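Local coordinates for fructose 1-phosphate kinase (Staphylococcus aureus, PDB 2JG5) that probably phosphorylates fructose 1-phosphate with ATP to give fructose 1,6-bisphosphate, as a sugar kinase of the pfkB family, at the interface of chains A and B. Coordinates in Å, arbitrary orientation; residue numbers count along the deposited sequence, not the author numbering. Chains: chain A/B, Fructose 1-phosphate kinase.

Contact 1: the interface of chains A and B. Residues chain A 20, 22, 99; chain B 20-22, 93, 99, 101.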
loop_
_atom_site.group_PDB
_atom_site.type_symbol
_atom_site.label_atom_id
_atom_site.label_comp_id
_atom_site.label_asym_id
_atom_site.label_seq_id
_atom_site.Cartn_x
_atom_site.Cartn_y
_atom_site.Cartn_z
ATOM N N PHE A 20 5.240 -0.326 -19.159
ATOM C CA PHE A 20 5.737 -1.013 -17.957
ATOM C C PHE A 20 7.097 -1.676 -18.166
ATOM O O PHE A 20 7.224 -2.624 -18.937
ATOM C CB PHE A 20 4.739 -2.054 -17.445
ATOM C CG PHE A 20 5.205 -2.776 -16.201
ATOM C CD1 PHE A 20 5.334 -2.096 -14.994
ATOM C CD2 PHE A 20 5.525 -4.135 -16.247
ATOM C CE1 PHE A 20 5.772 -2.755 -13.847
ATOM C CE2 PHE A 20 5.961 -4.807 -15.104
ATOM C CZ PHE A 20 6.082 -4.118 -13.900
ATOM N N ILE A 22 10.111 -3.756 -16.693
ATOM C CA ILE A 22 10.714 -4.706 -15.753
ATOM C C ILE A 22 12.212 -4.425 -15.562
ATOM O O ILE A 22 12.916 -4.121 -16.529
ATOM C CB ILE A 22 10.515 -6.157 -16.269
ATOM C CG1 ILE A 22 9.025 -6.488 -16.385
ATOM C CG2 ILE A 22 11.229 -7.192 -15.390
ATOM C CD1 ILE A 22 8.742 -7.456 -17.518
ATOM N N THR A 99 -2.290 -6.229 -15.409
ATOM C CA THR A 99 -1.449 -7.143 -14.659
ATOM C C THR A 99 -1.816 -7.076 -13.184
ATOM O O THR A 99 -1.595 -6.061 -12.548
ATOM C CB THR A 99 0.045 -6.773 -14.859
ATOM O OG1 THR A 99 0.366 -6.821 -16.257
ATOM C CG2 THR A 99 0.951 -7.717 -14.108
ATOM N N PHE B 20 7.037 -13.932 -12.434
ATOM C CA PHE B 20 6.282 -12.777 -12.893
ATOM C C PHE B 20 5.783 -12.858 -14.322
ATOM O O PHE B 20 6.492 -13.310 -15.234
ATOM C CB PHE B 20 7.035 -11.463 -12.647
ATOM C CG PHE B 20 6.126 -10.271 -12.561
ATOM C CD1 PHE B 20 5.151 -10.204 -11.577
ATOM C CD2 PHE B 20 6.216 -9.240 -13.485
ATOM C CE1 PHE B 20 4.289 -9.120 -11.503
ATOM C CE2 PHE B 20 5.364 -8.146 -13.416
ATOM C CZ PHE B 20 4.399 -8.085 -12.427
ATOM N N LYS B 21 4.536 -12.417 -14.475
ATOM C CA LYS B 21 3.832 -12.388 -15.743
ATOM C C LYS B 21 3.174 -11.029 -15.961
ATOM O O LYS B 21 2.414 -10.552 -15.124
ATOM C CB LYS B 21 2.773 -13.494 -15.791
ATOM C CG LYS B 21 3.329 -14.889 -16.041
ATOM C CD LYS B 21 3.707 -15.067 -17.503
ATOM C CE LYS B 21 4.154 -16.499 -17.812
ATOM N NZ LYS B 21 4.070 -16.761 -19.284
ATOM N N ILE B 22 3.490 -10.412 -17.092
ATOM C CA ILE B 22 2.850 -9.177 -17.524
ATOM C C ILE B 22 1.576 -9.562 -18.276
ATOM O O ILE B 22 1.602 -10.467 -19.107
ATOM C CB ILE B 22 3.814 -8.342 -18.417
ATOM C CG1 ILE B 22 5.007 -7.842 -17.597
ATOM C CG2 ILE B 22 3.103 -7.167 -19.086
ATOM C CD1 ILE B 22 5.977 -8.941 -17.178
ATOM N N LEU B 93 9.269 -4.767 -6.847
ATOM C CA LEU B 93 9.079 -6.172 -7.169
ATOM C C LEU B 93 10.433 -6.856 -7.230
ATOM O O LEU B 93 11.303 -6.467 -8.013
ATOM C CB LEU B 93 8.346 -6.327 -8.497
ATOM C CG LEU B 93 6.935 -5.755 -8.645
ATOM C CD1 LEU B 93 6.417 -5.998 -10.068
ATOM C CD2 LEU B 93 5.984 -6.341 -7.614
ATOM N N THR B 99 12.154 -4.568 -10.001
ATOM C CA THR B 99 11.446 -3.501 -10.686
ATOM C C THR B 99 10.816 -2.545 -9.690
ATOM O O THR B 99 10.289 -2.960 -8.668
ATOM C CB THR B 99 10.334 -4.086 -11.580
ATOM O OG1 THR B 99 10.872 -5.121 -12.411
ATOM C CG2 THR B 99 9.696 -3.002 -12.456
ATOM N N ILE B 101 8.158 0.762 -8.916
ATOM C CA ILE B 101 6.959 1.437 -9.400
ATOM C C ILE B 101 6.571 2.556 -8.448
ATOM O O ILE B 101 5.892 2.327 -7.451
ATOM C CB ILE B 101 5.775 0.462 -9.601
ATOM C CG1 ILE B 101 6.220 -0.794 -10.373
ATOM C CG2 ILE B 101 4.642 1.163 -10.357
ATOM C CD1 ILE B 101 5.546 -2.085 -9.926
#
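Both copies of Phe20 swing their rings away from the backbone N, with chi1 at -179° in A:Phe20 and -156° in B:Phe20, and this carries the two rings to the middle of the seam between the chains. They meet at their rims, A:Phe20 CE2 lying 3.8 Å from B:Phe20 CE2, with the ring planes inclined by about 54°, so this is an oblique crossing of aromatic rims and no parallel stack. A:Phe20 also leans on B:Ile22, whose CG1 lies 4.0 Å from its CD2. On the far side of the same ring, the CE1 carbon meets B:Ile101 CD1 at 4.0 Å, the two side chains running at about a right angle.

The Ile22 pair closes the patch next to the rings. A:Ile22 and B:Ile22 point their CD1 methyls at each other tip to tip; the methyls are modelled too close, so their exact separation is doubtful. Loop residues 20-22 and partner strand residues thus form a hydrophobic core within the two-fold interface, which probably contributes to holding the subunits together. On its flank A:Thr99 turns its CG2 methyl against B:Phe20 CZ at 3.9 Å, while the same methyl lies beside the backbone carbonyl of B:Lys21. In the twin contact the methyl B:Thr99 CG2 ends 4.0 Å from A:Phe20 CZ; the hydroxyl oxygen B:Thr99 OG1 lies 3.4 Å from A:Ile22 CA.

Contact 2: the interface of chains A and B. Residues chain A 20-24, 26; chain B 97-99.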
loop_
_atom_site.group_PDB
_atom_site.type_symbol
_atom_site.label_atom_id
_atom_site.label_comp_id
_atom_site.label_asym_id
_atom_site.label_seq_id
_atom_site.Cartn_x
_atom_site.Cartn_y
_atom_site.Cartn_z
ATOM N N PHE A 20 5.240 -0.326 -19.159
ATOM C CA PHE A 20 5.737 -1.013 -17.957
ATOM C C PHE A 20 7.097 -1.676 -18.166
ATOM O O PHE A 20 7.224 -2.624 -18.937
ATOM C CB PHE A 20 4.739 -2.054 -17.445
ATOM C CG PHE A 20 5.205 -2.776 -16.201
ATOM C CD1 PHE A 20 5.334 -2.096 -14.994
ATOM C CD2 PHE A 20 5.525 -4.135 -16.247
ATOM C CE1 PHE A 20 5.772 -2.755 -13.847
ATOM C CE2 PHE A 20 5.961 -4.807 -15.104
ATOM C CZ PHE A 20 6.082 -4.118 -13.900
ATOM N N LYS A 21 8.106 -1.175 -17.459
ATOM C CA LYS A 21 9.487 -1.615 -17.649
ATOM C C LYS A 21 10.022 -2.444 -16.473
ATOM O O LYS A 21 10.343 -1.908 -15.407
ATOM C CB LYS A 21 10.383 -0.401 -17.915
ATOM C CG LYS A 21 11.813 -0.734 -18.282
ATOM C CD LYS A 21 12.616 0.539 -18.499
ATOM C CE LYS A 21 14.061 0.232 -18.885
ATOM N NZ LYS A 21 14.845 1.487 -19.040
ATOM N N ILE A 22 10.111 -3.756 -16.693
ATOM C CA ILE A 22 10.714 -4.706 -15.753
ATOM C C ILE A 22 12.212 -4.425 -15.562
ATOM O O ILE A 22 12.916 -4.121 -16.529
ATOM C CB ILE A 22 10.515 -6.157 -16.269
ATOM C CG1 ILE A 22 9.025 -6.488 -16.385
ATOM C CG2 ILE A 22 11.229 -7.192 -15.390
ATOM C CD1 ILE A 22 8.742 -7.456 -17.518
ATOM N N ASP A 23 12.683 -4.538 -14.316
ATOM C CA ASP A 23 14.079 -4.243 -13.947
ATOM C C ASP A 23 14.351 -2.747 -14.037
ATOM O O ASP A 23 15.502 -2.310 -14.135
ATOM C CB ASP A 23 15.072 -5.018 -14.831
ATOM C CG ASP A 23 15.717 -6.201 -14.122
ATOM O OD1 ASP A 23 15.551 -6.358 -12.894
ATOM O OD2 ASP A 23 16.419 -6.975 -14.807
ATOM N N GLY A 24 13.282 -1.960 -13.998
ATOM C CA GLY A 24 13.389 -0.538 -14.237
ATOM C C GLY A 24 12.618 0.307 -13.257
ATOM O O GLY A 24 11.708 -0.169 -12.582
ATOM N N ASN A 26 9.895 2.675 -12.912
ATOM C CA ASN A 26 8.681 3.204 -13.522
ATOM C C ASN A 26 8.110 4.301 -12.636
ATOM O O ASN A 26 8.283 4.269 -11.419
ATOM C CB ASN A 26 7.626 2.108 -13.698
ATOM C CG ASN A 26 8.072 1.003 -14.631
ATOM O OD1 ASN A 26 7.640 0.936 -15.778
ATOM N ND2 ASN A 26 8.938 0.128 -14.141
ATOM N N GLN B 97 13.422 -10.377 -11.854
ATOM C CA GLN B 97 13.835 -9.034 -12.212
ATOM C C GLN B 97 13.314 -8.016 -11.188
ATOM O O GLN B 97 12.139 -8.052 -10.803
ATOM C CB GLN B 97 13.392 -8.708 -13.642
ATOM C CG GLN B 97 14.192 -9.442 -14.751
ATOM C CD GLN B 97 13.622 -10.819 -15.119
ATOM O OE1 GLN B 97 13.396 -11.673 -14.254
ATOM N NE2 GLN B 97 13.403 -11.039 -16.417
ATOM N N GLU B 98 14.209 -7.137 -10.734
ATOM C CA GLU B 98 13.895 -6.195 -9.658
ATOM C C GLU B 98 13.456 -4.807 -10.149
ATOM O O GLU B 98 14.253 -4.000 -10.643
ATOM C CB GLU B 98 15.008 -6.164 -8.595
ATOM C CG GLU B 98 16.310 -5.511 -8.988
ATOM C CD GLU B 98 16.459 -4.133 -8.375
ATOM O OE1 GLU B 98 15.716 -3.818 -7.415
ATOM O OE2 GLU B 98 17.322 -3.364 -8.847
ATOM N N THR B 99 12.154 -4.568 -10.001
ATOM C CA THR B 99 11.446 -3.501 -10.686
ATOM C C THR B 99 10.816 -2.545 -9.690
ATOM O O THR B 99 10.289 -2.960 -8.668
ATOM C CB THR B 99 10.334 -4.086 -11.580
ATOM O OG1 THR B 99 10.872 -5.121 -12.411
ATOM C CG2 THR B 99 9.696 -3.002 -12.456
#
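A:Ile22 and B:Gln97 make the apolar centre, the CG2 branch of the isoleucine pressing on the CB of the glutamine; the modelled gap is too tight to trust. Next to them A:Asp23 crosses the same glutamine, its carboxyl carbon CG 3.5 Å from B:Gln97 CB, with carboxylate and amide planes turned 58° apart. The glutamine thus offers its aliphatic stem to the carboxylate. The methyl of B:Thr99 faces the A loop, B:Thr99 CG2 lying 3.5 Å from the carbonyl oxygen A:Gly24 O. The side-chain amide nitrogen A:Asn26 ND2 is 3.6 Å from B:Thr99 CG2.

Further out the contact becomes polar. The backbone amide A:Asp23 N gives a nearly straight hydrogen bond (171° at H) to the hydroxyl B:Thr99 OG1 at 2.7 Å; chi1 of -51° at that threonine aims the hydroxyl at the loop. In return B:Glu98 N donates to the carboxylate oxygen A:Asp23 OD1 at 2.7 Å, a bent bond that meets the oxygen nearly along its C-O axis. Behind this rim A:Asn26 braces the loop: its OD1 takes A:Lys21 N on an in-plane lone pair at 2.7 Å, and its ND2 returns a bond to A:Lys21 O at 2.8 Å. The site pins the loop of one chain to the turn and strand start of the other, and would keep the two chains in register.

Contact 3: the interface of chains A and B. Residues chain A 89, 91, 101, 103-104; chain B 13, 15, 28, 31.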
loop_
_atom_site.group_PDB
_atom_site.type_symbol
_atom_site.label_atom_id
_atom_site.label_comp_id
_atom_site.label_asym_id
_atom_site.label_seq_id
_atom_site.Cartn_x
_atom_site.Cartn_y
_atom_site.Cartn_z
ATOM N N ILE A 89 -2.834 -5.754 0.446
ATOM C CA ILE A 89 -2.853 -4.799 -0.648
ATOM C C ILE A 89 -2.515 -5.521 -1.950
ATOM O O ILE A 89 -1.390 -5.970 -2.163
ATOM C CB ILE A 89 -1.873 -3.595 -0.446
ATOM C CG1 ILE A 89 -2.180 -2.842 0.870
ATOM C CG2 ILE A 89 -2.007 -2.652 -1.620
ATOM C CD1 ILE A 89 -1.140 -1.741 1.261
ATOM N N VAL A 91 -2.151 -5.444 -6.051
ATOM C CA VAL A 91 -1.726 -4.446 -7.037
ATOM C C VAL A 91 -2.287 -4.746 -8.431
ATOM O O VAL A 91 -2.205 -5.868 -8.903
ATOM C CB VAL A 91 -0.187 -4.279 -7.072
ATOM C CG1 VAL A 91 0.225 -3.242 -8.107
ATOM C CG2 VAL A 91 0.334 -3.870 -5.703
ATOM N N ILE A 101 -1.343 -8.327 -9.252
ATOM C CA ILE A 101 -0.436 -8.930 -8.276
ATOM C C ILE A 101 -1.186 -9.061 -6.958
ATOM O O ILE A 101 -1.377 -8.083 -6.234
ATOM C CB ILE A 101 0.875 -8.115 -8.064
ATOM C CG1 ILE A 101 1.539 -7.802 -9.407
ATOM C CG2 ILE A 101 1.845 -8.891 -7.144
ATOM C CD1 ILE A 101 2.500 -6.638 -9.358
ATOM N N ALA A 103 -1.728 -10.475 -3.171
ATOM C CA ALA A 103 -0.920 -10.722 -1.972
ATOM C C ALA A 103 -1.536 -11.803 -1.077
ATOM O O ALA A 103 -2.724 -12.116 -1.209
ATOM C CB ALA A 103 -0.761 -9.437 -1.192
ATOM N N PRO A 104 -0.726 -12.394 -0.163
ATOM C CA PRO A 104 -1.318 -13.302 0.821
ATOM C C PRO A 104 -2.172 -12.514 1.817
ATOM O O PRO A 104 -2.010 -11.298 1.970
ATOM C CB PRO A 104 -0.095 -13.897 1.539
ATOM C CG PRO A 104 1.089 -13.510 0.732
ATOM C CD PRO A 104 0.732 -12.267 0.010
ATOM N N TYR B 13 6.610 -0.790 -0.558
ATOM C CA TYR B 13 5.904 -2.056 -0.504
ATOM C C TYR B 13 6.675 -3.037 -1.381
ATOM O O TYR B 13 6.627 -2.978 -2.615
ATOM C CB TYR B 13 4.500 -1.829 -1.037
ATOM C CG TYR B 13 3.532 -2.971 -0.980
ATOM C CD1 TYR B 13 3.616 -3.971 -0.004
ATOM C CD2 TYR B 13 2.473 -3.019 -1.884
ATOM C CE1 TYR B 13 2.666 -5.008 0.045
ATOM C CE2 TYR B 13 1.552 -4.033 -1.852
ATOM C CZ TYR B 13 1.644 -5.023 -0.890
ATOM O OH TYR B 13 0.694 -6.019 -0.909
ATOM N N ILE B 15 7.554 -6.764 -2.654
ATOM C CA ILE B 15 6.696 -7.878 -3.001
ATOM C C ILE B 15 7.521 -8.974 -3.675
ATOM O O ILE B 15 8.193 -8.736 -4.670
ATOM C CB ILE B 15 5.536 -7.406 -3.934
ATOM C CG1 ILE B 15 4.731 -6.282 -3.267
ATOM C CG2 ILE B 15 4.618 -8.569 -4.332
ATOM C CD1 ILE B 15 3.828 -5.512 -4.211
ATOM N N ALA B 28 1.554 -12.939 -5.097
ATOM C CA ALA B 28 2.677 -12.606 -4.243
ATOM C C ALA B 28 2.729 -13.663 -3.170
ATOM O O ALA B 28 1.693 -14.065 -2.645
ATOM C CB ALA B 28 2.486 -11.232 -3.618
ATOM N N THR B 31 5.321 -10.254 1.319
ATOM C CA THR B 31 5.397 -8.813 1.148
ATOM C C THR B 31 5.960 -8.163 2.395
ATOM O O THR B 31 5.905 -8.734 3.472
ATOM C CB THR B 31 4.029 -8.175 0.797
ATOM O OG1 THR B 31 3.137 -8.274 1.920
ATOM C CG2 THR B 31 3.408 -8.828 -0.456
HETATM O O HOH W 1 -0.394 -6.852 1.413
#
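The phenol of B:Tyr13 carries the polar contact, donating its OH to the backbone carbonyl of A:Ile89. At 2.4 Å from B:Tyr13 OH to A:Ile89 O the bond is modelled very short, and its exact length is doubtful. As modelled, the hydroxyl approaches a lone pair within the plane of the carbonyl, and the carbonyl oxygen in turn sits at the edge of the ring, in its plane; with so short a separation this detail is uncertain. Water 1 closes the circuit, 2.7 Å from B:Tyr13 OH and 2.8 Å from A:Ile89 N, so one hydroxyl engages both backbone polar groups of the same strand residue, directly and through the water.

Apolar contacts surround that link. With CG turned away from the backbone N (chi1 -175°), the tyrosine reaches far enough for its CE2 to touch A:Ile89 CB at 3.7 Å and A:Val91 CG2 at 4.0 Å. B:Ile15 supports the ring within its own chain, its CD1 lying over one face towards the rim. The same isoleucine turns its CG2 branch to A:Ile101 CG2, 4.0 Å away. At the neighbouring loop, B:Ala28 CB packs on A:Ala103 CA at 3.8 Å, and the ring carbon A:Pro104 CD rests against the carbonyl oxygen B:Ala28 O. In the fold, strands 10-17, 25-28 and 30-36 of chain B here face strands 88-94 and 98-102 of chain A and the loop that follows them.

Contact 4: the interface of chains A and B. Residues chain A 13, 15, 28, 31, 33; chain B 89, 91, 103.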
loop_
_atom_site.group_PDB
_atom_site.type_symbol
_atom_site.label_atom_id
_atom_site.label_comp_id
_atom_site.label_asym_id
_atom_site.label_seq_id
_atom_site.Cartn_x
_atom_site.Cartn_y
_atom_site.Cartn_z
ATOM N N TYR A 13 -4.970 -1.635 -4.992
ATOM C CA TYR A 13 -4.125 -0.512 -5.354
ATOM C C TYR A 13 -3.941 -0.465 -6.879
ATOM O O TYR A 13 -3.132 -1.198 -7.454
ATOM C CB TYR A 13 -2.796 -0.617 -4.602
ATOM C CG TYR A 13 -1.859 0.557 -4.762
ATOM C CD1 TYR A 13 -2.341 1.833 -5.067
ATOM C CD2 TYR A 13 -0.487 0.395 -4.584
ATOM C CE1 TYR A 13 -1.474 2.910 -5.209
ATOM C CE2 TYR A 13 0.396 1.469 -4.726
ATOM C CZ TYR A 13 -0.107 2.721 -5.037
ATOM O OH TYR A 13 0.744 3.785 -5.159
ATOM N N ILE A 15 -2.752 1.135 -10.266
ATOM C CA ILE A 15 -1.643 1.977 -10.688
ATOM C C ILE A 15 -1.635 2.110 -12.204
ATOM O O ILE A 15 -1.528 1.114 -12.932
ATOM C CB ILE A 15 -0.272 1.428 -10.201
ATOM C CG1 ILE A 15 -0.285 1.184 -8.684
ATOM C CG2 ILE A 15 0.850 2.391 -10.588
ATOM C CD1 ILE A 15 0.913 0.405 -8.169
ATOM N N ALA A 28 4.417 6.053 -11.885
ATOM C CA ALA A 28 2.986 5.949 -12.103
ATOM C C ALA A 28 2.456 7.315 -12.463
ATOM O O ALA A 28 2.714 8.284 -11.744
ATOM C CB ALA A 28 2.298 5.424 -10.860
ATOM N N THR A 31 -2.596 6.881 -9.528
ATOM C CA THR A 31 -3.042 5.715 -8.780
ATOM C C THR A 31 -4.381 5.965 -8.111
ATOM O O THR A 31 -4.788 7.090 -7.916
ATOM C CB THR A 31 -2.054 5.298 -7.651
ATOM O OG1 THR A 31 -2.105 6.258 -6.592
ATOM C CG2 THR A 31 -0.625 5.135 -8.159
ATOM N N LYS A 33 -7.319 3.737 -5.179
ATOM C CA LYS A 33 -7.491 2.624 -4.267
ATOM C C LYS A 33 -8.953 2.385 -4.041
ATOM O O LYS A 33 -9.728 3.334 -3.943
ATOM C CB LYS A 33 -6.880 2.968 -2.907
ATOM C CG LYS A 33 -5.387 3.086 -2.880
ATOM C CD LYS A 33 -4.917 3.288 -1.446
ATOM C CE LYS A 33 -3.519 3.790 -1.413
ATOM N NZ LYS A 33 -3.467 5.182 -1.937
ATOM N N ILE B 89 2.515 4.985 -1.871
ATOM C CA ILE B 89 2.966 3.615 -1.706
ATOM C C ILE B 89 3.756 3.272 -2.956
ATOM O O ILE B 89 3.180 3.125 -4.037
ATOM C CB ILE B 89 1.797 2.605 -1.536
ATOM C CG1 ILE B 89 0.948 2.929 -0.291
ATOM C CG2 ILE B 89 2.342 1.181 -1.477
ATOM C CD1 ILE B 89 -0.406 2.215 -0.229
ATOM N N VAL B 91 6.023 0.602 -5.001
ATOM C CA VAL B 91 6.086 -0.851 -5.126
ATOM C C VAL B 91 7.445 -1.277 -5.662
ATOM O O VAL B 91 7.938 -0.748 -6.669
ATOM C CB VAL B 91 4.940 -1.389 -6.040
ATOM C CG1 VAL B 91 5.097 -2.885 -6.316
ATOM C CG2 VAL B 91 3.573 -1.081 -5.423
ATOM N N ALA B 103 4.865 6.089 -7.125
ATOM C CA ALA B 103 3.677 6.942 -7.193
ATOM C C ALA B 103 4.003 8.404 -6.893
ATOM O O ALA B 103 4.966 8.685 -6.173
ATOM C CB ALA B 103 2.623 6.443 -6.225
HETATM O O HOH W 2 0.489 5.958 -3.794
#
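A:Tyr13 and B:Ile89 lie alongside each other, pointing opposite ways, so the rim of the ring, not its tip alone, runs along the isoleucine: A:Tyr13 CE2 lies 3.7 Å from B:Ile89 CB. At the end of the ring the hydroxyl A:Tyr13 OH donates to B:Ile89 O at 2.8 Å, meeting one of the oxygen's lone pairs without leaving the carbonyl plane. Water 2 joins the same hydroxyl to B:Ile89 N, 2.6 Å from A:Tyr13 OH.

Neighbours from its own chain flank the ring and would limit its tilt. A:Ile15 lays its CG1 over the centre of one face, while the hydroxyl A:Thr31 OG1 sits at the edge, in the ring plane. The chi1 of 71° at A:Thr31 sends CG2 the other way, to B:Ala103 CB at 4.0 Å. That alanine methyl also approaches A:Tyr13 OH, at 3.4 Å. A:Lys33 lays its aliphatic chain across the end of B:Ile89, A:Lys33 CE being 3.7 Å from B:Ile89 CD1, and a bend at chi4 (69°) turns its amine nitrogen NZ aside. In the fold, strands 10-16 and 30-36 of chain A lie here against strand 88-93 of chain B and the loop after strand 99-102.

Contact 1 and contact 2 are neighbours, their C-alpha centres about 6 Å apart, and share A:Phe20, A:Ile22 and B:Thr99. Contact 3 and contact 4 are two-fold twins about 12 Å apart, pairing Tyr13 of either chain with Ile89 of the other. Contact 1 lies about 12 Å from contact 3 and 13 Å from contact 4, while contact 2 is 15 to 16 Å from both. All four lie where small strand-rich parts of the two chains cross. Related pfkB-family kinases pair in a similar way, so this may be the biological dimer, though the structure alone does not show it.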